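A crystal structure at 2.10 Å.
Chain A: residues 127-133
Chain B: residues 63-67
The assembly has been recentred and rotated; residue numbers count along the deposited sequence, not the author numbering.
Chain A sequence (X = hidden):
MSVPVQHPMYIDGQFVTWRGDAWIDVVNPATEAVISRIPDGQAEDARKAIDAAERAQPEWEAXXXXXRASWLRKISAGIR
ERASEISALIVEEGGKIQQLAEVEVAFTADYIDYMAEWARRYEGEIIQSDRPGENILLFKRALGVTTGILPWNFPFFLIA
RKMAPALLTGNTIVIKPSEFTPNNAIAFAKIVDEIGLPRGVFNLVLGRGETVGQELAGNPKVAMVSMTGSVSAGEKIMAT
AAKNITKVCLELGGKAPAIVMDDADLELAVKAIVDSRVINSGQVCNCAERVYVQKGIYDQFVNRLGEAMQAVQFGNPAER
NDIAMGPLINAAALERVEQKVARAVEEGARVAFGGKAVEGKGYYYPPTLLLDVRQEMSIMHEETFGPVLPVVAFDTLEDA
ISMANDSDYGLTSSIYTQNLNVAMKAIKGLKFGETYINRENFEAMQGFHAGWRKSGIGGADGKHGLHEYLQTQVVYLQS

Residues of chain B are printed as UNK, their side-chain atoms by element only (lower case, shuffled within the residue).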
# COMPACT_ATOMS: atom_id res chain seq x y z
N ILE A 127 -5.13 -0.28 11.57
CA ILE A 127 -4.56 1.00 11.98
C ILE A 127 -4.27 1.16 13.48
O ILE A 127 -5.11 0.84 14.32
CB ILE A 127 -5.52 2.14 11.55
CG1 ILE A 127 -5.80 2.02 10.05
CG2 ILE A 127 -4.92 3.49 11.89
CD1 ILE A 127 -7.03 2.82 9.60
N GLN A 128 -3.08 1.67 13.78
CA GLN A 128 -2.70 1.91 15.16
C GLN A 128 -3.64 2.93 15.83
O GLN A 128 -3.94 3.97 15.26
CB GLN A 128 -1.27 2.44 15.25
CG GLN A 128 -0.19 1.46 14.84
CD GLN A 128 -0.18 0.21 15.70
OE1 GLN A 128 -0.04 0.28 16.92
NE2 GLN A 128 -0.33 -0.94 15.05
N SER A 129 -4.10 2.60 17.03
CA SER A 129 -4.97 3.50 17.77
C SER A 129 -4.25 4.26 18.89
O SER A 129 -3.21 3.81 19.36
CB SER A 129 -6.12 2.70 18.38
OG SER A 129 -6.83 3.48 19.32
N ASP A 130 -4.78 5.41 19.28
CA ASP A 130 -4.20 6.17 20.39
C ASP A 130 -4.66 5.59 21.75
O ASP A 130 -4.09 5.89 22.81
CB ASP A 130 -4.61 7.65 20.34
CG ASP A 130 -3.97 8.40 19.19
OD1 ASP A 130 -3.23 7.80 18.40
OD2 ASP A 130 -4.21 9.62 19.09
N ARG A 131 -5.71 4.77 21.70
CA ARG A 131 -6.29 4.15 22.88
C ARG A 131 -5.72 2.78 23.26
O ARG A 131 -5.68 1.86 22.44
CB ARG A 131 -7.80 3.98 22.71
CG ARG A 131 -8.55 5.25 22.44
CD ARG A 131 -10.04 5.01 22.60
NE ARG A 131 -10.80 6.23 22.39
CZ ARG A 131 -12.04 6.42 22.81
NH1 ARG A 131 -12.67 5.47 23.48
NH2 ARG A 131 -12.65 7.57 22.56
N PRO A 132 -5.28 2.63 24.52
CA PRO A 132 -4.72 1.38 25.02
C PRO A 132 -5.69 0.20 24.79
O PRO A 132 -6.88 0.29 25.08
CB PRO A 132 -4.52 1.66 26.51
CG PRO A 132 -4.23 3.12 26.54
CD PRO A 132 -5.25 3.67 25.57
N GLY A 133 -5.16 -0.90 24.25
CA GLY A 133 -5.98 -2.08 24.03
C GLY A 133 -7.01 -2.00 22.92
O GLY A 133 -7.83 -2.90 22.77
N UNK B 63 2.46 0.62 25.19
CA UNK B 63 2.13 2.03 25.08
C UNK B 63 1.56 2.38 23.69
O UNK B 63 2.06 1.88 22.67
c UNK B 63 5.17 3.88 26.71
c UNK B 63 3.36 2.89 25.32
c UNK B 63 3.92 3.01 26.74
c UNK B 63 2.87 3.60 27.66
N UNK B 64 0.50 3.20 23.63
CA UNK B 64 -0.04 3.55 22.31
C UNK B 64 1.14 4.14 21.50
O UNK B 64 2.00 4.80 22.07
c UNK B 64 -1.09 4.61 22.64
c UNK B 64 -0.29 3.81 24.71
c UNK B 64 -1.58 4.17 24.00
N UNK B 65 1.17 3.88 20.19
CA UNK B 65 2.26 4.38 19.36
C UNK B 65 2.50 5.90 19.45
O UNK B 65 3.65 6.36 19.46
c UNK B 65 2.02 3.99 17.90
N UNK B 66 1.42 6.68 19.52
CA UNK B 66 1.60 8.12 19.62
C UNK B 66 2.38 8.54 20.88
O UNK B 66 3.09 9.54 20.88
c UNK B 66 0.48 10.38 19.47
c UNK B 66 0.99 10.84 18.12
c UNK B 66 -0.58 8.51 20.82
c UNK B 66 0.25 8.86 19.58
N UNK B 67 2.25 7.75 21.95
CA UNK B 67 3.00 8.06 23.16
C UNK B 67 4.50 7.78 23.00
O UNK B 67 5.33 8.48 23.57
o UNK B 67 1.21 6.75 26.98
c UNK B 67 0.50 7.18 26.04
o UNK B 67 -0.74 7.02 26.00
c UNK B 67 1.16 7.96 24.92
c UNK B 67 2.42 7.30 24.36
O HOH W 1 -0.99 2.28 19.00
O HOH W 2 -1.21 5.90 18.63
O HOH W 3 -2.54 7.85 23.98

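Position 63 of chain B has four side-chain atoms, all carbon. The chain forks at the second of them, into two single-carbon arms. Its CA-to-CB bond points away from chain A, and the side chain makes no contact with that stretch. A fork one carbon beyond CB identifies leucine, Leu63(B). It takes no part in the contact.

Position 64 has three side-chain carbons that close a ring onto the backbone N. Its CB lies 3.3 Å from Asp130(A) O and 4.0 Å from Ser129(A) O. Another ring carbon lies 3.8 Å from Pro132(A) CG. The ring makes this proline, Pro64(B). The ring atom near Pro132(A) CG is its CG, so the two proline rings meet as apolar surfaces. Pro64(B) is at the N-cap position of the helix that follows. With its nitrogen closed into the ring, it has no backbone N-H to donate.

Position 65 has one side-chain carbon, CB, and nothing beyond it. CB points toward chain A and lies 4.4 Å from Gln128(A) OE1. This is alanine, Ala65(B). Its backbone N donates to water 1 at 2.9 Å.

Position 66 has four side-chain carbons, forked at the first, with one arm two carbons long. The short arm ends 3.7 Å from Asp130(A) OD1. A fork at CB with unequal carbon arms is isoleucine, Ile66(B), and the short arm is CG2. The approach to OD1 is a packing contact. The backbone N of Ile66(B) donates to water 2 at 2.9 Å.

Position 67 has three side-chain carbons, the third carrying two oxygens. CB points sideways, but the end of the side chain comes nearer to chain A. It makes no direct contact there. A carboxylate on the third carbon is glutamate, Glu67(B). Its backbone N donates to Pro64(B) O at 3.0 Å, within the first turn of the helix.

No direct hydrogen bond joins the two stretches. Pro64(B) packs on the chain A backbone and Pro132(A), while three waters bridge the polar groups. Water 1 links Ala65(B) N to Ser129(A) O. Water 2 accepts from Ile66(B) N and donates to Asp130(A) OD1 at 2.8 Å, with a weak bond to Ser129(A) O. Water 3 donates to Glu67(B) OE2 and Asp130(A) O, each at 2.8 Å. Two acceptors that could not bond each other are thus joined. Within chain A, Arg131(A) N donates to Ser129(A) OG at 2.9 Å.

Chain B 63-67: LPAIE
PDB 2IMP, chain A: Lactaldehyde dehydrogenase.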